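Local coordinates for uncharacterized protein (Staphylococcus aureus subsp. aureus, PDB 4H0A) that is of unknown function but belongs to the CAP family of cysteine-rich secretory proteins, pairing a CAP part with a CAP-associated N-terminal part, at residues 73-78 with 209-214; 156-161 with 285-290; 236-241 with 258-263. One frame throughout, in Å; residues are numbered along the deposited sequence.

Contact 1: 73-78 with 209-214; sequences VFKDKN and LYEVTN. With EDO (1,2-ethanediol), chain E.
K75 and E211 form a salt bridge between the end of strand 69-76 and the side of helix 201-219: NZ of K75 lies 2.9 Å from OE2 of E211 and donates a hydrogen bond to it. The ammonium approaches from above the carboxylate, 50° out of its plane, and the two side chains cross at about a right angle. K75 reaches this far because CG stands between the backbone N and the carbonyl carbon (chi1 56°) and the chain beyond is extended, bringing the charge across a backbone gap of 9.8 Å between CA of K75 and CA of E211. This is the solvent side, for K75 is exposed. The inner side is closer packed: CG1 of V73, a buried residue, touches OE1 of E211 at 3.9 Å, and that same oxygen is gripped by Y80 through a hydrogen bond and by R61 through a salt bridge. With both oxygens engaged, rotation of the carboxylate is probably restrained. The segments belong to different parts of the protein: 73-78 lies in the last part of strand 69-76 and the loop after it, in the CAP-associated region with its seven-stranded antiparallel sheet, whereas 209-214 is part of helix 201-219, in the cysteine-rich secretory protein family part. The end of the strand is looser. There D76 OD1 accepts from N of N78 at 3.0 Å, an Asx turn at the bend into strand 79-86, and a 1,2-ethanediol molecule, probably from the crystallisation liquor, makes weak hydrogen bonds to O of K75 and OD2 of D76.

Contact 2: 156-161 with 285-290; sequences QVYSDQ and LIHSWM
Y158 and H287 supply the aromatic part of this buried contact. Atom CD1 of Y158 packs on CB of H287 at 3.8 Å and lies 4.0 Å from CD2 of H287, while CE1 of Y158 is 3.9 Å from CB of H287. The ring centroids of Y158 and H287 are 6.0 Å apart and the planes make 50°, so the rings meet obliquely. In Y158, CG lies anti to the carbonyl carbon (chi1 -62°), which brings the ring nearer the helix than the direction of its CB alone would. The imidazole still has polar work: NE2 of H287 is hydrogen-bonded to OG1 of T144.

The second kind of contact sets a carboxylate against a methyl group. OD1 of D160 lies 3.1 Å from CE of M290, a residue built as selenomethionine. That is short for oxygen against carbon, and little should be built on its exact value. M290 bends at chi2 (-69°) and again at chi3, a shape that appears to bring the methyl near D160, and the two side chains cross at about a right angle. The polar bonds of D160 lie beyond the helix segment: OD2 pairs with K220 in a salt bridge and with S163 in a hydrogen bond, whereas the ion pair of OD1 with R296 is long and weak.

Segment 156-161 lies in the CAP-associated N-terminal part and 285-290 in the CAP part, so the contact joins the two. Strand 153-159 sits between strands 166-172 and 145-150 in the seven-stranded sheet. Helix 282-290 touches both neighbours, M290 meeting L167 and H287 meeting Q145, while its I286 and L285 pack against helix 201-219 of the CAP domain.

Contact 3: 236-241 with 258-263; sequences SNNLYE and RGQLDK
Q260 reaches across from helix 254-263 and meets N237 and N238 of helix 229-242 with the end of its side chain. From CB, CG leaves anti to the carbonyl carbon (chi1 -82°), and the chain runs extended through CG to CD; neither CB nor CG comes within 4.2 Å of segment 236-241, so they act as a spacer across a backbone gap of 8.4 Å between CA of Q260 and CA of N238. At CD the amide is reached, and its two terminal atoms divide between the neighbours. The atom built as NE2 lies 3.6 Å from CB of N237, and the one built as OE1 lies 3.6 Å from CB of N238 and 3.7 Å from CG of N238. The amide is probably turned over in the model, so the two positions count as contacts while their chemical identity remains doubtful. The amide planes of N238 and Q260 stand 89° apart. Both helices belong to the CAP family part, and the packing has a less polar component too: L261, beside Q260, packs on L231 and I234 of helix 229-242. Across the two segments there is neither salt bridge nor hydrogen bond in the model; with the amide touching mainly the aliphatic CB atoms of two asparagines, the evidence supports van der Waals packing by a polar residue.

In the fold
From the N terminus, the chain lays down segment 73-78 in the CAP-associated sheet, then 156-161 in the same sheet, and then runs on to helix 201-219, which returns to the first segment and closes contact 1 over 130 intervening residues. Contact 3 then closes a short loop of 16 residues between two CAP helices, and helix 282-290 comes back to 156-161 as contact 2. Contacts 1 and 2 therefore cross, with contact 3 lying within the span of contact 2. The first two fasten the sheet to neighbouring CAP helices that pack together, their centres 16 Å apart; contact 3 lies about 27 Å from contact 1, centre to centre.

Contact 1: 73-78 with 209-214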
loop_
_atom_site.group_PDB
_atom_site.type_symbol
_atom_site.label_atom_id
_atom_site.label_comp_id
_atom_site.label_asym_id
_atom_site.label_seq_id
_atom_site.Cartn_x
_atom_site.Cartn_y
_atom_site.Cartn_z
ATOM N N VAL A 73 9.906 3.957 8.602
ATOM C CA VAL A 73 8.549 3.785 9.100
ATOM C C VAL A 73 8.461 4.465 10.444
ATOM O O VAL A 73 9.293 4.208 11.317
ATOM C CB VAL A 73 8.138 2.298 9.162
ATOM C CG1 VAL A 73 6.705 2.138 9.684
ATOM C CG2 VAL A 73 8.292 1.655 7.785
ATOM N N PHE A 74 7.461 5.346 10.615
ATOM C CA PHE A 74 7.206 6.033 11.877
ATOM C C PHE A 74 5.800 5.697 12.299
ATOM O O PHE A 74 4.874 5.909 11.516
ATOM C CB PHE A 74 7.350 7.552 11.729
ATOM C CG PHE A 74 8.701 8.047 11.312
ATOM C CD1 PHE A 74 9.018 8.198 9.965
ATOM C CD2 PHE A 74 9.641 8.432 12.261
ATOM C CE1 PHE A 74 10.256 8.705 9.581
ATOM C CE2 PHE A 74 10.874 8.948 11.872
ATOM C CZ PHE A 74 11.175 9.081 10.536
ATOM N N LYS A 75 5.610 5.186 13.508
ATOM C CA LYS A 75 4.247 4.863 13.910
ATOM C C LYS A 75 4.025 4.988 15.390
ATOM O O LYS A 75 4.946 4.864 16.189
ATOM C CB LYS A 75 3.884 3.448 13.463
ATOM C CG LYS A 75 4.812 2.372 13.960
ATOM C CD LYS A 75 4.356 0.987 13.557
ATOM C CE LYS A 75 5.123 -0.069 14.325
ATOM N NZ LYS A 75 4.591 -1.430 14.079
ATOM N N ASP A 76 2.766 5.218 15.742
ATOM C CA ASP A 76 2.325 5.282 17.122
ATOM C C ASP A 76 0.830 4.935 17.128
ATOM O O ASP A 76 0.283 4.588 16.081
ATOM C CB ASP A 76 2.660 6.652 17.754
ATOM C CG ASP A 76 1.927 7.871 17.222
ATOM O OD1 ASP A 76 0.878 7.701 16.567
ATOM O OD2 ASP A 76 2.382 9.001 17.500
ATOM N N LYS A 77 0.178 4.991 18.270
ATOM C CA LYS A 77 -1.234 4.625 18.361
ATOM C C LYS A 77 -2.140 5.379 17.379
ATOM O O LYS A 77 -3.071 4.760 16.869
ATOM C CB LYS A 77 -1.771 4.841 19.797
ATOM C CG LYS A 77 -3.156 4.249 20.027
ATOM C CD LYS A 77 -3.492 4.099 21.515
ATOM C CE LYS A 77 -2.982 2.804 22.105
ATOM N NZ LYS A 77 -3.418 2.630 23.518
ATOM N N ASN A 78 -1.883 6.681 17.113
ATOM C CA ASN A 78 -2.761 7.500 16.277
ATOM C C ASN A 78 -2.223 7.820 14.881
ATOM O O ASN A 78 -2.911 8.523 14.133
ATOM C CB ASN A 78 -3.058 8.815 16.985
ATOM C CG ASN A 78 -3.597 8.616 18.382
ATOM O OD1 ASN A 78 -4.526 7.825 18.600
ATOM N ND2 ASN A 78 -3.017 9.297 19.364
ATOM N N LEU A 209 3.020 -5.210 4.909
ATOM C CA LEU A 209 1.744 -5.847 4.571
ATOM C C LEU A 209 0.938 -6.083 5.858
ATOM O O LEU A 209 -0.236 -5.752 5.903
ATOM C CB LEU A 209 1.969 -7.174 3.813
ATOM C CG LEU A 209 0.706 -8.010 3.497
ATOM C CD1 LEU A 209 -0.167 -7.301 2.480
ATOM C CD2 LEU A 209 1.089 -9.390 2.997
ATOM N N TYR A 210 1.576 -6.619 6.909
ATOM C CA TYR A 210 0.908 -6.837 8.198
ATOM C C TYR A 210 0.447 -5.529 8.811
ATOM O O TYR A 210 -0.684 -5.425 9.293
ATOM C CB TYR A 210 1.860 -7.519 9.213
ATOM C CG TYR A 210 2.323 -8.926 8.891
ATOM C CD1 TYR A 210 1.447 -9.872 8.356
ATOM C CD2 TYR A 210 3.594 -9.360 9.263
ATOM C CE1 TYR A 210 1.844 -11.191 8.141
ATOM C CE2 TYR A 210 3.990 -10.687 9.086
ATOM C CZ TYR A 210 3.109 -11.601 8.527
ATOM O OH TYR A 210 3.499 -12.901 8.285
ATOM N N GLU A 211 1.344 -4.535 8.837
ATOM C CA GLU A 211 1.050 -3.238 9.461
ATOM C C GLU A 211 -0.065 -2.492 8.746
ATOM O O GLU A 211 -0.958 -1.992 9.413
ATOM C CB GLU A 211 2.299 -2.352 9.487
ATOM C CG GLU A 211 3.335 -2.824 10.492
ATOM C CD GLU A 211 4.654 -2.082 10.436
ATOM O OE1 GLU A 211 4.903 -1.345 9.455
ATOM O OE2 GLU A 211 5.440 -2.231 11.399
ATOM N N VAL A 212 -0.016 -2.415 7.402
ATOM C CA VAL A 212 -1.051 -1.693 6.658
ATOM C C VAL A 212 -2.391 -2.436 6.779
ATOM O O VAL A 212 -3.437 -1.788 6.881
ATOM C CB VAL A 212 -0.665 -1.430 5.188
ATOM C CG1 VAL A 212 -1.846 -0.791 4.440
ATOM C CG2 VAL A 212 0.556 -0.517 5.114
ATOM N N THR A 213 -2.373 -3.781 6.813
ATOM C CA THR A 213 -3.608 -4.557 7.016
ATOM C C THR A 213 -4.242 -4.164 8.346
ATOM O O THR A 213 -5.450 -3.947 8.404
ATOM C CB THR A 213 -3.321 -6.065 6.979
ATOM O OG1 THR A 213 -2.977 -6.420 5.644
ATOM C CG2 THR A 213 -4.512 -6.913 7.476
ATOM N N ASN A 214 -3.434 -4.066 9.409
ATOM C CA ASN A 214 -3.946 -3.715 10.730
ATOM C C ASN A 214 -4.362 -2.234 10.798
ATOM O O ASN A 214 -5.320 -1.938 11.500
ATOM C CB ASN A 214 -2.947 -4.093 11.840
ATOM C CG ASN A 214 -3.008 -5.573 12.184
ATOM O OD1 ASN A 214 -4.024 -6.248 11.953
ATOM N ND2 ASN A 214 -1.936 -6.126 12.752
HETATM C C1 EDO E . 5.711 9.155 15.968
HETATM O O1 EDO E . 6.467 7.975 15.819
HETATM C C2 EDO E . 4.946 9.431 14.667
HETATM O O2 EDO E . 4.075 10.525 14.897
#

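Contact 2: 156-161 with 285-290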
loop_
_atom_site.group_PDB
_atom_site.type_symbol
_atom_site.label_atom_id
_atom_site.label_comp_id
_atom_site.label_asym_id
_atom_site.label_seq_id
_atom_site.Cartn_x
_atom_site.Cartn_y
_atom_site.Cartn_z
ATOM N N GLN A 156 -2.005 10.383 -4.063
ATOM C CA GLN A 156 -2.880 9.257 -4.342
ATOM C C GLN A 156 -3.819 9.182 -3.161
ATOM O O GLN A 156 -3.343 9.025 -2.035
ATOM C CB GLN A 156 -2.096 7.964 -4.509
ATOM C CG GLN A 156 -1.121 7.983 -5.674
ATOM C CD GLN A 156 -0.540 6.614 -5.804
ATOM O OE1 GLN A 156 0.433 6.273 -5.130
ATOM N NE2 GLN A 156 -1.250 5.735 -6.492
ATOM N N VAL A 157 -5.123 9.376 -3.387
ATOM C CA VAL A 157 -6.132 9.353 -2.336
ATOM C C VAL A 157 -6.847 8.014 -2.396
ATOM O O VAL A 157 -7.567 7.750 -3.358
ATOM C CB VAL A 157 -7.121 10.536 -2.490
ATOM C CG1 VAL A 157 -8.079 10.598 -1.300
ATOM C CG2 VAL A 157 -6.361 11.847 -2.650
ATOM N N TYR A 158 -6.665 7.181 -1.368
ATOM C CA TYR A 158 -7.270 5.853 -1.307
ATOM C C TYR A 158 -8.608 5.910 -0.620
ATOM O O TYR A 158 -8.672 6.354 0.522
ATOM C CB TYR A 158 -6.347 4.891 -0.559
ATOM C CG TYR A 158 -5.016 4.718 -1.250
ATOM C CD1 TYR A 158 -4.893 3.917 -2.376
ATOM C CD2 TYR A 158 -3.880 5.385 -0.798
ATOM C CE1 TYR A 158 -3.668 3.755 -3.021
ATOM C CE2 TYR A 158 -2.653 5.240 -1.439
ATOM C CZ TYR A 158 -2.544 4.408 -2.540
ATOM O OH TYR A 158 -1.323 4.260 -3.150
ATOM N N SER A 159 -9.670 5.464 -1.300
ATOM C CA SER A 159 -11.023 5.458 -0.731
ATOM C C SER A 159 -11.591 4.079 -0.721
ATOM O O SER A 159 -11.184 3.218 -1.502
ATOM C CB SER A 159 -11.976 6.360 -1.509
ATOM O OG SER A 159 -11.493 7.688 -1.610
ATOM N N ASP A 160 -12.595 3.897 0.126
ATOM C CA ASP A 160 -13.283 2.634 0.283
ATOM C C ASP A 160 -14.400 2.552 -0.761
ATOM O O ASP A 160 -15.145 3.513 -0.933
ATOM C CB ASP A 160 -13.838 2.567 1.710
ATOM C CG ASP A 160 -14.197 1.186 2.210
ATOM O OD1 ASP A 160 -13.374 0.269 2.053
ATOM O OD2 ASP A 160 -15.295 1.033 2.789
ATOM N N GLN A 161 -14.525 1.418 -1.455
ATOM C CA GLN A 161 -15.570 1.245 -2.467
ATOM C C GLN A 161 -16.957 1.120 -1.789
ATOM O O GLN A 161 -17.964 1.459 -2.404
ATOM C CB GLN A 161 -15.269 0.010 -3.345
ATOM C CG GLN A 161 -15.729 0.131 -4.792
ATOM C CD GLN A 161 -15.195 -1.020 -5.619
ATOM O OE1 GLN A 161 -15.374 -2.194 -5.269
ATOM N NE2 GLN A 161 -14.524 -0.725 -6.730
ATOM N N LEU A 285 -1.144 -2.775 -3.500
ATOM C CA LEU A 285 -1.693 -4.109 -3.244
ATOM C C LEU A 285 -2.944 -4.051 -2.350
ATOM O O LEU A 285 -3.930 -4.708 -2.653
ATOM C CB LEU A 285 -0.630 -4.987 -2.550
ATOM C CG LEU A 285 -1.136 -6.356 -2.101
ATOM C CD1 LEU A 285 -1.325 -7.293 -3.278
ATOM C CD2 LEU A 285 -0.259 -6.900 -1.095
ATOM N N ILE A 286 -2.869 -3.324 -1.223
ATOM C CA ILE A 286 -3.990 -3.202 -0.277
ATOM C C ILE A 286 -5.181 -2.537 -0.967
ATOM O O ILE A 286 -6.307 -2.985 -0.768
ATOM C CB ILE A 286 -3.554 -2.448 1.003
ATOM C CG1 ILE A 286 -2.603 -3.356 1.831
ATOM C CG2 ILE A 286 -4.780 -1.975 1.841
ATOM C CD1 ILE A 286 -3.301 -4.437 2.700
ATOM N N HIS A 287 -4.940 -1.509 -1.794
ATOM C CA HIS A 287 -6.017 -0.867 -2.550
ATOM C C HIS A 287 -6.759 -1.896 -3.428
ATOM O O HIS A 287 -7.989 -1.848 -3.500
ATOM C CB HIS A 287 -5.478 0.285 -3.423
ATOM C CG HIS A 287 -6.470 0.767 -4.437
ATOM N ND1 HIS A 287 -6.424 0.331 -5.748
ATOM C CD2 HIS A 287 -7.557 1.555 -4.277
ATOM C CE1 HIS A 287 -7.454 0.897 -6.352
ATOM N NE2 HIS A 287 -8.170 1.634 -5.503
ATOM N N SER A 288 -6.023 -2.804 -4.101
ATOM C CA SER A 288 -6.653 -3.808 -4.962
ATOM C C SER A 288 -7.459 -4.813 -4.140
ATOM O O SER A 288 -8.558 -5.171 -4.554
ATOM C CB SER A 288 -5.617 -4.522 -5.822
ATOM O OG SER A 288 -5.060 -3.610 -6.754
ATOM N N TRP A 289 -6.963 -5.217 -2.953
ATOM C CA TRP A 289 -7.723 -6.127 -2.084
ATOM C C TRP A 289 -8.945 -5.415 -1.485
ATOM O O TRP A 289 -10.030 -5.996 -1.455
ATOM C CB TRP A 289 -6.835 -6.703 -0.968
ATOM C CG TRP A 289 -5.819 -7.701 -1.441
ATOM C CD1 TRP A 289 -5.636 -8.155 -2.714
ATOM C CD2 TRP A 289 -4.815 -8.336 -0.642
ATOM N NE1 TRP A 289 -4.608 -9.064 -2.749
ATOM C CE2 TRP A 289 -4.056 -9.161 -1.500
ATOM C CE3 TRP A 289 -4.480 -8.287 0.718
ATOM C CZ2 TRP A 289 -3.010 -9.964 -1.030
ATOM C CZ3 TRP A 289 -3.449 -9.089 1.181
ATOM C CH2 TRP A 289 -2.726 -9.912 0.313
HETATM N N MSE A 290 -8.786 -4.150 -1.061
HETATM C CA MSE A 290 -9.890 -3.358 -0.496
HETATM C C MSE A 290 -11.008 -3.098 -1.535
HETATM O O MSE A 290 -12.146 -2.865 -1.135
HETATM C CB MSE A 290 -9.382 -1.993 0.033
HETATM C CG MSE A 290 -8.505 -2.061 1.307
HETATM SE SE MSE A 290 -9.468 -2.591 2.885
HETATM C CE MSE A 290 -10.809 -1.209 2.981
#

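Contact 3: 236-241 with 258-263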
loop_
_atom_site.group_PDB
_atom_site.type_symbol
_atom_site.label_atom_id
_atom_site.label_comp_id
_atom_site.label_asym_id
_atom_site.label_seq_id
_atom_site.Cartn_x
_atom_site.Cartn_y
_atom_site.Cartn_z
ATOM N N SER A 236 4.532 -19.190 2.929
ATOM C CA SER A 236 5.789 -19.249 2.194
ATOM C C SER A 236 5.888 -20.537 1.369
ATOM O O SER A 236 6.257 -20.461 0.199
ATOM C CB SER A 236 6.972 -19.128 3.151
ATOM O OG SER A 236 8.203 -19.231 2.461
ATOM N N ASN A 237 5.554 -21.704 1.962
ATOM C CA ASN A 237 5.566 -22.983 1.232
ATOM C C ASN A 237 4.518 -23.006 0.155
ATOM O O ASN A 237 4.789 -23.499 -0.943
ATOM C CB ASN A 237 5.332 -24.181 2.167
ATOM C CG ASN A 237 6.578 -24.681 2.824
ATOM O OD1 ASN A 237 7.688 -24.446 2.352
ATOM N ND2 ASN A 237 6.433 -25.394 3.925
ATOM N N ASN A 238 3.324 -22.482 0.450
ATOM C CA ASN A 238 2.235 -22.450 -0.526
ATOM C C ASN A 238 2.637 -21.582 -1.708
ATOM O O ASN A 238 2.424 -21.964 -2.855
ATOM C CB ASN A 238 0.937 -21.932 0.115
ATOM C CG ASN A 238 -0.306 -22.146 -0.697
ATOM O OD1 ASN A 238 -0.335 -22.905 -1.674
ATOM N ND2 ASN A 238 -1.387 -21.516 -0.271
ATOM N N LEU A 239 3.303 -20.464 -1.430
ATOM C CA LEU A 239 3.742 -19.562 -2.484
ATOM C C LEU A 239 4.869 -20.165 -3.309
ATOM O O LEU A 239 4.836 -20.091 -4.537
ATOM C CB LEU A 239 4.197 -18.234 -1.876
ATOM C CG LEU A 239 4.342 -17.072 -2.826
ATOM C CD1 LEU A 239 3.083 -16.900 -3.661
ATOM C CD2 LEU A 239 4.611 -15.793 -2.055
ATOM N N TYR A 240 5.853 -20.772 -2.634
ATOM C CA TYR A 240 6.973 -21.441 -3.291
ATOM C C TYR A 240 6.474 -22.613 -4.155
ATOM O O TYR A 240 6.913 -22.752 -5.298
ATOM C CB TYR A 240 7.975 -21.945 -2.238
ATOM C CG TYR A 240 9.278 -22.433 -2.826
ATOM C CD1 TYR A 240 9.425 -23.747 -3.248
ATOM C CD2 TYR A 240 10.373 -21.583 -2.946
ATOM C CE1 TYR A 240 10.619 -24.202 -3.800
ATOM C CE2 TYR A 240 11.578 -22.026 -3.488
ATOM C CZ TYR A 240 11.704 -23.343 -3.899
ATOM O OH TYR A 240 12.899 -23.771 -4.432
ATOM N N GLU A 241 5.557 -23.445 -3.615
ATOM C CA GLU A 241 5.006 -24.597 -4.350
ATOM C C GLU A 241 4.121 -24.160 -5.515
ATOM O O GLU A 241 4.093 -24.850 -6.532
ATOM C CB GLU A 241 4.202 -25.537 -3.428
ATOM C CG GLU A 241 5.072 -26.447 -2.574
ATOM C CD GLU A 241 5.627 -27.658 -3.305
ATOM O OE1 GLU A 241 4.822 -28.510 -3.747
ATOM O OE2 GLU A 241 6.870 -27.764 -3.421
ATOM N N ARG A 258 -6.176 -25.809 3.425
ATOM C CA ARG A 258 -6.774 -26.614 4.499
ATOM C C ARG A 258 -5.975 -27.902 4.756
ATOM O O ARG A 258 -5.956 -28.379 5.887
ATOM C CB ARG A 258 -8.243 -26.935 4.209
ATOM C CG ARG A 258 -9.132 -25.733 4.470
ATOM C CD ARG A 258 -10.568 -25.953 4.049
ATOM N NE ARG A 258 -11.436 -24.882 4.539
ATOM C CZ ARG A 258 -12.744 -24.793 4.307
ATOM N NH1 ARG A 258 -13.365 -25.718 3.579
ATOM N NH2 ARG A 258 -13.443 -23.778 4.799
ATOM N N GLY A 259 -5.309 -28.424 3.726
ATOM C CA GLY A 259 -4.448 -29.592 3.846
ATOM C C GLY A 259 -3.160 -29.279 4.580
ATOM O O GLY A 259 -2.710 -30.084 5.398
ATOM N N GLN A 260 -2.558 -28.102 4.300
ATOM C CA GLN A 260 -1.330 -27.670 4.967
ATOM C C GLN A 260 -1.596 -27.322 6.441
ATOM O O GLN A 260 -0.720 -27.557 7.268
ATOM C CB GLN A 260 -0.670 -26.483 4.244
ATOM C CG GLN A 260 0.188 -26.898 3.057
ATOM C CD GLN A 260 0.782 -25.703 2.338
ATOM O OE1 GLN A 260 0.194 -25.159 1.399
ATOM N NE2 GLN A 260 1.953 -25.250 2.771
ATOM N N LEU A 261 -2.784 -26.780 6.778
ATOM C CA LEU A 261 -3.116 -26.456 8.173
ATOM C C LEU A 261 -3.252 -27.730 9.009
ATOM O O LEU A 261 -2.727 -27.785 10.121
ATOM C CB LEU A 261 -4.405 -25.627 8.271
ATOM C CG LEU A 261 -4.283 -24.179 7.812
ATOM C CD1 LEU A 261 -5.634 -23.609 7.443
ATOM C CD2 LEU A 261 -3.648 -23.315 8.880
ATOM N N ASP A 262 -3.930 -28.754 8.459
ATOM C CA ASP A 262 -4.115 -30.052 9.119
ATOM C C ASP A 262 -2.783 -30.800 9.231
ATOM O O ASP A 262 -2.493 -31.358 10.288
ATOM C CB ASP A 262 -5.144 -30.909 8.362
ATOM C CG ASP A 262 -6.551 -30.336 8.368
ATOM O OD1 ASP A 262 -6.703 -29.134 8.680
ATOM O OD2 ASP A 262 -7.496 -31.083 8.037
ATOM N N LYS A 263 -1.962 -30.777 8.162
ATOM C CA LYS A 263 -0.623 -31.384 8.131
ATOM C C LYS A 263 0.293 -30.782 9.216
ATOM O O LYS A 263 1.106 -31.500 9.793
ATOM C CB LYS A 263 0.007 -31.175 6.737
ATOM C CG LYS A 263 1.409 -31.753 6.543
ATOM C CD LYS A 263 1.941 -31.412 5.157
ATOM C CE LYS A 263 3.387 -31.795 4.972
ATOM N NZ LYS A 263 3.934 -31.268 3.693
#